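Local coordinates for protein N-acetylgalactosaminyltransferase 7 (Homo sapiens, PDB 6IWR) that is a glycosyltransferase of the GT-A class that carries a family 2 glycosyltransferase domain and a ricin-type beta-trefoil lectin domain, at residues D271-N274 and E279-P282; H156-S161 and D241-V246; E135-W140 and V373-V378. One frame throughout, in Å; residues are numbered along the deposited sequence.

Contact 1 (D271-N274 and E279-P282)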
ATOM      1  N   ASP A 271      21.460   2.908  13.424  1.00 27.53           N
ATOM      2  CA  ASP A 271      21.479   3.665  12.176  1.00 27.07           C
ATOM      3  C   ASP A 271      20.861   2.842  11.047  1.00 28.20           C
ATOM      4  O   ASP A 271      20.811   1.614  11.117  1.00 28.46           O
ATOM      5  CB  ASP A 271      22.916   4.059  11.783  1.00 26.71           C
ATOM      6  CG  ASP A 271      23.525   5.122  12.701  1.00 29.52           C
ATOM      7  OD1 ASP A 271      22.760   5.954  13.248  1.00 35.35           O
ATOM      8  OD2 ASP A 271      24.770   5.118  12.877  1.00 28.95           O
ATOM      9  N   VAL A 272      20.443   3.530   9.977  1.00 29.62           N
ATOM     10  CA  VAL A 272      19.697   2.914   8.878  1.00 25.56           C
ATOM     11  C   VAL A 272      20.635   2.580   7.724  1.00 27.53           C
ATOM     12  O   VAL A 272      21.220   3.477   7.095  1.00 24.68           O
ATOM     13  CB  VAL A 272      18.570   3.827   8.369  1.00 24.47           C
ATOM     14  CG1 VAL A 272      17.877   3.164   7.188  1.00 23.93           C
ATOM     15  CG2 VAL A 272      17.604   4.175   9.466  1.00 27.24           C
ATOM     16  N   ILE A 273      20.718   1.295   7.406  1.00 25.90           N
ATOM     17  CA  ILE A 273      21.394   0.820   6.205  1.00 26.85           C
ATOM     18  C   ILE A 273      20.330   0.678   5.129  1.00 24.88           C
ATOM     19  O   ILE A 273      19.362  -0.071   5.293  1.00 26.10           O
ATOM     20  CB  ILE A 273      22.097  -0.531   6.442  1.00 29.43           C
ATOM     21  CG1 ILE A 273      23.060  -0.498   7.618  1.00 24.42           C
ATOM     22  CG2 ILE A 273      22.833  -0.964   5.202  1.00 27.00           C
ATOM     23  CD1 ILE A 273      23.787  -1.832   7.768  1.00 25.77           C
ATOM     24  N   ASN A 274      20.525   1.356   4.010  1.00 27.35           N
ATOM     25  CA  ASN A 274      19.523   1.324   2.956  1.00 26.22           C
ATOM     26  C   ASN A 274      19.497  -0.034   2.269  1.00 28.52           C
ATOM     27  O   ASN A 274      20.490  -0.449   1.662  1.00 32.45           O
ATOM     28  CB  ASN A 274      19.809   2.421   1.949  1.00 24.74           C
ATOM     29  CG  ASN A 274      18.715   2.558   0.961  1.00 26.36           C
ATOM     30  OD1 ASN A 274      18.382   1.610   0.258  1.00 31.58           O
ATOM     31  ND2 ASN A 274      18.123   3.731   0.902  1.00 32.21           N
ATOM     32  N   GLU A 279      23.923   2.600   1.515  1.00 25.43           N
ATOM     33  CA  GLU A 279      24.544   3.706   2.230  1.00 31.85           C
ATOM     34  C   GLU A 279      23.892   3.822   3.598  1.00 27.07           C
ATOM     35  O   GLU A 279      22.753   3.397   3.794  1.00 30.08           O
ATOM     36  CB  GLU A 279      24.409   5.018   1.449  1.00 28.87           C
ATOM     37  CG  GLU A 279      23.106   5.769   1.658  1.00 25.00           C
ATOM     38  CD  GLU A 279      21.961   5.226   0.806  1.00 36.60           C
ATOM     39  OE1 GLU A 279      22.061   4.062   0.345  1.00 32.28           O
ATOM     40  OE2 GLU A 279      20.961   5.958   0.587  1.00 36.61           O
ATOM     41  N   ILE A 280      24.623   4.382   4.556  1.00 29.90           N
ATOM     42  CA  ILE A 280      24.214   4.341   5.957  1.00 28.68           C
ATOM     43  C   ILE A 280      23.874   5.744   6.441  1.00 28.99           C
ATOM     44  O   ILE A 280      24.724   6.644   6.434  1.00 30.03           O
ATOM     45  CB  ILE A 280      25.279   3.680   6.844  1.00 26.26           C
ATOM     46  CG1 ILE A 280      25.580   2.275   6.321  1.00 25.08           C
ATOM     47  CG2 ILE A 280      24.787   3.614   8.281  1.00 22.74           C
ATOM     48  CD1 ILE A 280      26.586   1.535   7.160  1.00 24.15           C
ATOM     49  N   ILE A 281      22.627   5.910   6.875  1.00 29.49           N
ATOM     50  CA  ILE A 281      22.000   7.166   7.278  1.00 32.01           C
ATOM     51  C   ILE A 281      21.564   7.035   8.736  1.00 32.90           C
ATOM     52  O   ILE A 281      21.093   5.957   9.144  1.00 29.15           O
ATOM     53  CB  ILE A 281      20.779   7.472   6.394  1.00 39.94           C
ATOM     54  CG1 ILE A 281      21.063   7.191   4.909  1.00 39.14           C
ATOM     55  CG2 ILE A 281      20.255   8.832   6.653  1.00 44.35           C
ATOM     56  CD1 ILE A 281      20.470   5.794   4.432  1.00 40.17           C
ATOM     57  N   PRO A 282      21.698   8.074   9.557  1.00 32.25           N
ATOM     58  CA  PRO A 282      21.109   8.033  10.909  1.00 26.86           C
ATOM     59  C   PRO A 282      19.597   8.213  10.871  1.00 31.84           C
ATOM     60  O   PRO A 282      19.036   8.747   9.910  1.00 41.73           O
ATOM     61  CB  PRO A 282      21.783   9.197  11.640  1.00 22.78           C
ATOM     62  CG  PRO A 282      22.402  10.029  10.581  1.00 31.23           C
ATOM     63  CD  PRO A 282      22.590   9.220   9.343  1.00 29.67           C
TER
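I273 and I280 stand side by side on one face of an antiparallel strand pair, pointing the same way, their CG1 atoms 4.0 Å apart. Each has CG1 anti to its own carbonyl carbon (chi1 -55° and -57°), and this shared setting lets the two branches run alongside each other instead of crossing. V272 and I281 lie on the other face. They meet mainly through the backbone: V272 N bonds to I281 O at 2.6 Å, and I281 N returns a bond to V272 O at 2.8 Å. CD1 of I281 also leans over V272 O. A third bond, from N274 N to E279 O at 3.0 Å, closes the pair beside the turn.

At that end the side chains of N274 and E279 cross, with amide and carboxylate planes only 15° apart. Although the stem of E279 leads away from the partner strand, its chain folds back and lays the carboxylate against CB of N274. The polar ends are held elsewhere: N274 OD1 accepts from N276 N and T277 N, forming an Asx turn, while E279 OE1 bonds to T277 OG1 and OE2 to H573 of the second subunit. At the far end D271 OD1 rests against P282 CA at 3.5 Å, and OD2 is left to pair with R377.

Non-hydrogen-bonded I273-I280 next to hydrogen-bonded V272-I281, with a short connection between the strands, is the regular pattern of a beta hairpin, here placed at the border of the GT-A sheet with the second subunit against it.

Contact 2 (H156-S161 and D241-V246)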
ATOM      1  N   HIS A 156      16.966 -16.233  10.583  1.00 32.05           N
ATOM      2  CA  HIS A 156      16.033 -17.140   9.918  1.00 32.25           C
ATOM      3  C   HIS A 156      16.076 -16.808   8.433  1.00 32.00           C
ATOM      4  O   HIS A 156      15.655 -15.721   8.031  1.00 33.60           O
ATOM      5  CB  HIS A 156      14.614 -17.001  10.487  1.00 36.01           C
ATOM      6  CG  HIS A 156      13.570 -17.767   9.727  1.00 37.96           C
ATOM      7  ND1 HIS A 156      13.311 -19.105   9.952  1.00 41.91           N
ATOM      8  CD2 HIS A 156      12.726 -17.381   8.740  1.00 37.95           C
ATOM      9  CE1 HIS A 156      12.363 -19.512   9.128  1.00 40.51           C
ATOM     10  NE2 HIS A 156      11.989 -18.485   8.386  1.00 40.72           N
ATOM     11  N   ASN A 157      16.601 -17.726   7.627  1.00 32.17           N
ATOM     12  CA  ASN A 157      16.558 -17.620   6.170  1.00 32.83           C
ATOM     13  C   ASN A 157      17.266 -16.379   5.643  1.00 34.26           C
ATOM     14  O   ASN A 157      17.014 -15.953   4.512  1.00 31.78           O
ATOM     15  CB  ASN A 157      15.119 -17.665   5.662  1.00 32.53           C
ATOM     16  CG  ASN A 157      14.585 -19.080   5.586  1.00 40.18           C
ATOM     17  OD1 ASN A 157      15.324 -20.055   5.806  1.00 37.65           O
ATOM     18  ND2 ASN A 157      13.303 -19.211   5.262  1.00 38.99           N
ATOM     19  N   GLU A 158      18.183 -15.822   6.429  1.00 33.72           N
ATOM     20  CA  GLU A 158      18.907 -14.627   6.023  1.00 29.71           C
ATOM     21  C   GLU A 158      19.725 -14.873   4.757  1.00 30.21           C
ATOM     22  O   GLU A 158      20.202 -15.984   4.498  1.00 29.92           O
ATOM     23  CB  GLU A 158      19.821 -14.170   7.157  1.00 27.81           C
ATOM     24  CG  GLU A 158      20.455 -12.815   6.947  1.00 30.10           C
ATOM     25  CD  GLU A 158      19.460 -11.663   7.114  1.00 39.18           C
ATOM     26  OE1 GLU A 158      18.401 -11.854   7.769  1.00 39.08           O
ATOM     27  OE2 GLU A 158      19.745 -10.563   6.581  1.00 39.18           O
ATOM     28  N   GLY A 159      19.868 -13.821   3.957  1.00 32.79           N
ATOM     29  CA  GLY A 159      20.750 -13.901   2.807  1.00 32.60           C
ATOM     30  C   GLY A 159      22.198 -14.078   3.238  1.00 32.22           C
ATOM     31  O   GLY A 159      22.651 -13.501   4.229  1.00 31.83           O
ATOM     32  N   TRP A 160      22.935 -14.878   2.471  1.00 28.03           N
ATOM     33  CA  TRP A 160      24.292 -15.233   2.870  1.00 28.03           C
ATOM     34  C   TRP A 160      25.168 -13.998   3.097  1.00 28.79           C
ATOM     35  O   TRP A 160      25.875 -13.891   4.104  1.00 29.48           O
ATOM     36  CB  TRP A 160      24.905 -16.136   1.806  1.00 30.78           C
ATOM     37  CG  TRP A 160      26.347 -16.379   1.996  1.00 27.61           C
ATOM     38  CD1 TRP A 160      27.374 -15.611   1.542  1.00 25.07           C
ATOM     39  CD2 TRP A 160      26.938 -17.478   2.707  1.00 29.68           C
ATOM     40  NE1 TRP A 160      28.573 -16.169   1.929  1.00 31.31           N
ATOM     41  CE2 TRP A 160      28.326 -17.313   2.649  1.00 29.05           C
ATOM     42  CE3 TRP A 160      26.420 -18.581   3.388  1.00 32.76           C
ATOM     43  CZ2 TRP A 160      29.209 -18.208   3.254  1.00 32.32           C
ATOM     44  CZ3 TRP A 160      27.300 -19.474   3.976  1.00 30.53           C
ATOM     45  CH2 TRP A 160      28.672 -19.283   3.902  1.00 29.34           C
ATOM     46  N   SER A 161      25.154 -13.064   2.164  1.00 27.03           N
ATOM     47  CA  SER A 161      26.110 -11.978   2.253  1.00 23.79           C
ATOM     48  C   SER A 161      25.715 -10.958   3.306  1.00 26.11           C
ATOM     49  O   SER A 161      26.597 -10.366   3.937  1.00 29.29           O
ATOM     50  CB  SER A 161      26.285 -11.319   0.880  1.00 26.40           C
ATOM     51  OG  SER A 161      25.156 -10.553   0.503  1.00 29.02           O
ATOM     52  N   ASP A 241      20.893  -8.017  15.185  1.00 29.17           N
ATOM     53  CA  ASP A 241      20.115  -8.508  14.037  1.00 30.79           C
ATOM     54  C   ASP A 241      21.064  -9.223  13.064  1.00 31.77           C
ATOM     55  O   ASP A 241      22.272  -8.991  13.058  1.00 25.26           O
ATOM     56  CB  ASP A 241      19.374  -7.348  13.301  1.00 32.68           C
ATOM     57  CG  ASP A 241      17.824  -7.309  13.557  1.00 41.57           C
ATOM     58  OD1 ASP A 241      17.460  -7.625  14.715  1.00 46.21           O
ATOM     59  OD2 ASP A 241      16.987  -6.944  12.626  1.00 36.54           O
ATOM     60  N   ALA A 242      20.518 -10.098  12.223  1.00 32.07           N
ATOM     61  CA  ALA A 242      21.397 -10.753  11.259  1.00 28.45           C
ATOM     62  C   ALA A 242      21.695  -9.884  10.033  1.00 31.12           C
ATOM     63  O   ALA A 242      22.298 -10.367   9.069  1.00 33.33           O
ATOM     64  CB  ALA A 242      20.810 -12.097  10.833  1.00 28.55           C
ATOM     65  N   HIS A 243      21.315  -8.609  10.048  1.00 33.30           N
ATOM     66  CA  HIS A 243      21.562  -7.687   8.947  1.00 26.83           C
ATOM     67  C   HIS A 243      22.052  -6.355   9.529  1.00 30.36           C
ATOM     68  O   HIS A 243      21.418  -5.307   9.400  1.00 28.79           O
ATOM     69  CB  HIS A 243      20.303  -7.521   8.084  1.00 27.62           C
ATOM     70  CG  HIS A 243      19.019  -7.658   8.854  1.00 33.96           C
ATOM     71  ND1 HIS A 243      18.233  -8.786   8.796  1.00 31.50           N
ATOM     72  CD2 HIS A 243      18.412  -6.820   9.733  1.00 35.20           C
ATOM     73  CE1 HIS A 243      17.190  -8.631   9.596  1.00 43.94           C
ATOM     74  NE2 HIS A 243      17.273  -7.445  10.177  1.00 40.81           N
ATOM     75  N   CYS A 244      23.218  -6.402  10.182  1.00 34.83           N
ATOM     76  CA  CYS A 244      23.808  -5.243  10.841  1.00 28.94           C
ATOM     77  C   CYS A 244      25.254  -5.035  10.399  1.00 28.84           C
ATOM     78  O   CYS A 244      25.947  -5.973   9.986  1.00 29.51           O
ATOM     79  CB  CYS A 244      23.764  -5.398  12.369  1.00 25.53           C
ATOM     80  SG  CYS A 244      22.101  -5.483  12.983  1.00 38.85           S
ATOM     81  N   GLU A 245      25.705  -3.779  10.513  1.00 25.01           N
ATOM     82  CA  GLU A 245      27.108  -3.412  10.304  1.00 24.63           C
ATOM     83  C   GLU A 245      27.518  -2.478  11.435  1.00 25.07           C
ATOM     84  O   GLU A 245      27.055  -1.335  11.528  1.00 28.77           O
ATOM     85  CB  GLU A 245      27.346  -2.761   8.939  1.00 19.65           C
ATOM     86  CG  GLU A 245      27.267  -3.739   7.792  1.00 30.80           C
ATOM     87  CD  GLU A 245      27.461  -3.076   6.430  1.00 39.08           C
ATOM     88  OE1 GLU A 245      28.567  -2.560   6.165  1.00 35.30           O
ATOM     89  OE2 GLU A 245      26.503  -3.060   5.624  1.00 33.33           O
ATOM     90  N   VAL A 246      28.367  -2.965  12.281  1.00 26.02           N
ATOM     91  CA  VAL A 246      28.767  -2.253  13.485  1.00 25.97           C
ATOM     92  C   VAL A 246      29.754  -1.142  13.132  1.00 30.72           C
ATOM     93  O   VAL A 246      30.659  -1.334  12.305  1.00 29.57           O
ATOM     94  CB  VAL A 246      29.374  -3.295  14.437  1.00 25.91           C
ATOM     95  CG1 VAL A 246      30.884  -3.279  14.338  1.00 25.19           C
ATOM     96  CG2 VAL A 246      28.852  -3.119  15.840  1.00 31.07           C
TER
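E158 extends with CG anti to its backbone N (chi1 -170°) and then bends at the next bond (chi2 73°), which carries its carboxylate to the ND1 edge of the H243 ring. The two side chains cross at about a right angle, and the carboxylate plane is turned 41° from that of the imidazole. CD of E158 lies in the ring plane, at its edge. The N-H of ND1 is shared: OE1 and OE2 of E158 each sit 3.2 Å from ND1 of H243, and both bonds are weak. OE2 has a second partner in the hydroxyl of T162, in the first turn of helix 160-173, and this should help fix the carboxylate's rotation.

Nearer the backbone, A242 turns its CB toward E158 and meets CG at 4.0 Å, so the aliphatic part of the glutamate packs on the alanine. D241, A242 and H243 match the DXH motif of this transferase family. A bound manganese ion lies about 3 Å from the side chain of H243, so E158 is well placed to act as a second-shell residue that orients the imidazole.

G159, the N-cap of helix 160-173, follows E158 directly, and L163 of that helix touches both E158 and A242. A242 also packs on I153 and F155 of strand 149-155, while H243 is bonded through its backbone to I381 of strand 376-382.

Contact 3 (E135-W140 and V373-V378)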
ATOM      1  N   GLU A 135      32.205  14.127  16.437  1.00 36.15           N
ATOM      2  CA  GLU A 135      33.636  14.210  16.587  1.00 35.68           C
ATOM      3  C   GLU A 135      34.044  13.932  18.022  1.00 41.38           C
ATOM      4  O   GLU A 135      35.024  13.253  18.267  1.00 39.96           O
ATOM      5  CB  GLU A 135      34.120  15.584  16.140  1.00 37.98           C
ATOM      6  CG  GLU A 135      35.621  15.720  15.996  1.00 51.41           C
ATOM      7  CD  GLU A 135      36.193  14.876  14.884  1.00 56.83           C
ATOM      8  OE1 GLU A 135      37.425  14.862  14.731  1.00 63.98           O
ATOM      9  OE2 GLU A 135      35.420  14.228  14.158  1.00 58.16           O
ATOM     10  N   GLU A 136      33.250  14.411  18.966  1.00 36.37           N
ATOM     11  CA  GLU A 136      33.579  14.339  20.374  1.00 32.43           C
ATOM     12  C   GLU A 136      33.731  12.909  20.820  1.00 36.84           C
ATOM     13  O   GLU A 136      34.371  12.631  21.811  1.00 36.78           O
ATOM     14  CB  GLU A 136      32.507  15.003  21.214  1.00 28.46           C
ATOM     15  CG  GLU A 136      32.832  15.022  22.690  1.00 33.24           C
ATOM     16  CD  GLU A 136      31.784  15.726  23.510  1.00 38.64           C
ATOM     17  OE1 GLU A 136      30.768  16.177  22.940  1.00 51.55           O
ATOM     18  OE2 GLU A 136      31.984  15.823  24.727  1.00 49.01           O
ATOM     19  N   CYS A 137      33.102  12.009  20.098  1.00 35.54           N
ATOM     20  CA  CYS A 137      33.164  10.599  20.403  1.00 33.51           C
ATOM     21  C   CYS A 137      34.569  10.040  20.328  1.00 32.12           C
ATOM     22  O   CYS A 137      34.882   9.109  21.032  1.00 33.23           O
ATOM     23  CB  CYS A 137      32.215   9.812  19.505  1.00 27.25           C
ATOM     24  SG  CYS A 137      30.595   9.529  20.224  1.00 35.06           S
ATOM     25  N   LYS A 138      35.391  10.567  19.433  1.00 30.47           N
ATOM     26  CA  LYS A 138      36.736  10.050  19.245  1.00 34.43           C
ATOM     27  C   LYS A 138      37.717  10.522  20.302  1.00 36.51           C
ATOM     28  O   LYS A 138      38.919  10.287  20.140  1.00 37.63           O
ATOM     29  CB  LYS A 138      37.277  10.456  17.882  1.00 31.28           C
ATOM     30  CG  LYS A 138      36.236  10.598  16.805  1.00 38.48           C
ATOM     31  CD  LYS A 138      36.941  10.510  15.461  1.00 36.48           C
ATOM     32  CE  LYS A 138      36.194  11.148  14.322  1.00 43.01           C
ATOM     33  NZ  LYS A 138      36.979  10.872  13.090  1.00 50.90           N
ATOM     34  N   TYR A 139      37.269  11.190  21.364  1.00 34.58           N
ATOM     35  CA  TYR A 139      38.208  11.691  22.357  1.00 33.62           C
ATOM     36  C   TYR A 139      37.919  11.153  23.742  1.00 33.58           C
ATOM     37  O   TYR A 139      38.384  11.724  24.732  1.00 36.48           O
ATOM     38  CB  TYR A 139      38.239  13.222  22.351  1.00 37.32           C
ATOM     39  CG  TYR A 139      38.723  13.753  21.029  1.00 39.47           C
ATOM     40  CD1 TYR A 139      40.045  13.565  20.606  1.00 44.90           C
ATOM     41  CD2 TYR A 139      37.852  14.395  20.174  1.00 36.29           C
ATOM     42  CE1 TYR A 139      40.480  14.028  19.360  1.00 44.94           C
ATOM     43  CE2 TYR A 139      38.267  14.862  18.954  1.00 45.15           C
ATOM     44  CZ  TYR A 139      39.569  14.678  18.543  1.00 44.76           C
ATOM     45  OH  TYR A 139      39.921  15.164  17.310  1.00 49.46           O
ATOM     46  N   TRP A 140      37.178  10.047  23.829  1.00 34.11           N
ATOM     47  CA  TRP A 140      36.930   9.367  25.093  1.00 32.01           C
ATOM     48  C   TRP A 140      38.047   8.366  25.376  1.00 31.62           C
ATOM     49  O   TRP A 140      38.473   7.630  24.483  1.00 31.94           O
ATOM     50  CB  TRP A 140      35.580   8.648  25.065  1.00 30.75           C
ATOM     51  CG  TRP A 140      34.401   9.562  25.178  1.00 33.74           C
ATOM     52  CD1 TRP A 140      33.589   9.980  24.165  1.00 31.17           C
ATOM     53  CD2 TRP A 140      33.899  10.168  26.374  1.00 28.56           C
ATOM     54  NE1 TRP A 140      32.618  10.813  24.657  1.00 30.93           N
ATOM     55  CE2 TRP A 140      32.784  10.943  26.010  1.00 25.12           C
ATOM     56  CE3 TRP A 140      34.281  10.121  27.720  1.00 28.49           C
ATOM     57  CZ2 TRP A 140      32.041  11.663  26.935  1.00 29.75           C
ATOM     58  CZ3 TRP A 140      33.541  10.846  28.648  1.00 29.52           C
ATOM     59  CH2 TRP A 140      32.431  11.604  28.251  1.00 27.49           C
ATOM     60  N   VAL A 373      23.728   4.756  23.989  1.00 25.66           N
ATOM     61  CA  VAL A 373      25.156   5.079  23.995  1.00 24.76           C
ATOM     62  C   VAL A 373      25.517   5.796  22.697  1.00 27.37           C
ATOM     63  O   VAL A 373      25.812   5.133  21.700  1.00 28.08           O
ATOM     64  CB  VAL A 373      26.002   3.806  24.197  1.00 24.01           C
ATOM     65  CG1 VAL A 373      27.485   4.131  24.274  1.00 22.32           C
ATOM     66  CG2 VAL A 373      25.549   3.036  25.451  1.00 22.84           C
ATOM     67  N   PRO A 374      25.518   7.137  22.666  1.00 26.38           N
ATOM     68  CA  PRO A 374      25.788   7.854  21.406  1.00 28.44           C
ATOM     69  C   PRO A 374      27.068   7.456  20.724  1.00 26.23           C
ATOM     70  O   PRO A 374      27.208   7.648  19.513  1.00 29.94           O
ATOM     71  CB  PRO A 374      25.859   9.323  21.861  1.00 27.87           C
ATOM     72  CG  PRO A 374      24.939   9.368  22.989  1.00 27.51           C
ATOM     73  CD  PRO A 374      25.212   8.087  23.747  1.00 26.43           C
ATOM     74  N   CYS A 375      28.036   6.969  21.467  1.00 27.68           N
ATOM     75  CA  CYS A 375      29.299   6.668  20.829  1.00 23.76           C
ATOM     76  C   CYS A 375      29.352   5.241  20.315  1.00 26.57           C
ATOM     77  O   CYS A 375      30.355   4.861  19.704  1.00 31.13           O
ATOM     78  CB  CYS A 375      30.467   6.960  21.787  1.00 20.70           C
ATOM     79  SG  CYS A 375      30.768   8.744  22.023  1.00 35.06           S
ATOM     80  N   SER A 376      28.314   4.444  20.553  1.00 23.65           N
ATOM     81  CA  SER A 376      28.217   3.100  20.002  1.00 23.08           C
ATOM     82  C   SER A 376      27.102   3.113  18.963  1.00 21.92           C
ATOM     83  O   SER A 376      25.949   3.403  19.287  1.00 24.24           O
ATOM     84  CB  SER A 376      27.966   2.080  21.113  1.00 24.83           C
ATOM     85  OG  SER A 376      28.040   0.732  20.642  1.00 26.52           O
ATOM     86  N   ARG A 377      27.447   2.819  17.714  1.00 24.10           N
ATOM     87  CA  ARG A 377      26.517   2.922  16.600  1.00 23.46           C
ATOM     88  C   ARG A 377      26.527   1.618  15.825  1.00 25.61           C
ATOM     89  O   ARG A 377      27.577   0.990  15.666  1.00 25.54           O
ATOM     90  CB  ARG A 377      26.859   4.078  15.673  1.00 19.90           C
ATOM     91  CG  ARG A 377      26.876   5.400  16.386  1.00 27.35           C
ATOM     92  CD  ARG A 377      26.937   6.550  15.401  1.00 28.89           C
ATOM     93  NE  ARG A 377      25.629   6.958  14.891  1.00 31.14           N
ATOM     94  CZ  ARG A 377      25.040   8.116  15.186  1.00 32.11           C
ATOM     95  NH1 ARG A 377      25.635   8.982  15.998  1.00 28.32           N
ATOM     96  NH2 ARG A 377      23.867   8.410  14.649  1.00 31.90           N
ATOM     97  N   VAL A 378      25.347   1.204  15.378  1.00 25.84           N
ATOM     98  CA  VAL A 378      25.206  -0.007  14.594  1.00 23.19           C
ATOM     99  C   VAL A 378      24.203   0.263  13.496  1.00 29.00           C
ATOM    100  O   VAL A 378      23.155   0.873  13.740  1.00 30.57           O
ATOM    101  CB  VAL A 378      24.758  -1.204  15.439  1.00 26.13           C
ATOM    102  CG1 VAL A 378      24.724  -2.449  14.559  1.00 24.84           C
ATOM    103  CG2 VAL A 378      25.686  -1.373  16.637  1.00 22.22           C
TER
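A disulfide seen in this structure, C137-C375, ties a short 3-10 segment of the N-terminal region to a corner between two strands of the GT-A sheet. The SG atoms of C137 and C375 are 2.0 Å apart, and the C-S-S-C torsion of -100° is close to a right angle. Both side chains point at the other segment, and the CA atoms of C137 and C375 stand 5.5 Å apart.

C375 sits in a type I beta turn from V373 to S376, closed by a bond from S376 N to V373 O at 2.8 Å. This turn is where the chain leaves strand 369-373 and enters strand 376-382, so the covalent link grips the corner itself. On the other side the 3-10 turn is held by K138 N bonded to E135 O at 3.0 Å.

W140 adds a sulfur-aromatic contact: SG of C375 approaches the indole obliquely, 4.5 Å from the centroid of its five-membered ring and 59° off the normal. CD1 of W140 is 3.8 Å from C375 SG. With CG beside its own backbone N (chi1 -74°), W140 turns the indole toward the disulfide, while NE1 makes a weak hydrogen bond to T319. P253 of helix 251-260 touches C375 as well.

How the contacts relate
The three contacts share one mixed sheet of the GT-A domain. Strand 376-382, which begins in contact 3, runs between strand 244-246 of contact 2 and strand 264-274 of contact 1. Centres of contacts 1 and 2 are about 15 Å apart, of 1 and 3 about 17 Å, and of 2 and 3 about 24 Å. Along the chain, contact 3 spans the other two: 135-140 comes first, contact 2 follows, then the hairpin of contact 1, and 373-378 comes last. V378 packs on C244 and V246, and its O probably accepts a hydrogen bond from D271 N. One strand thus connects the disulfide-held corner with the manganese site and the hairpin next to the second subunit.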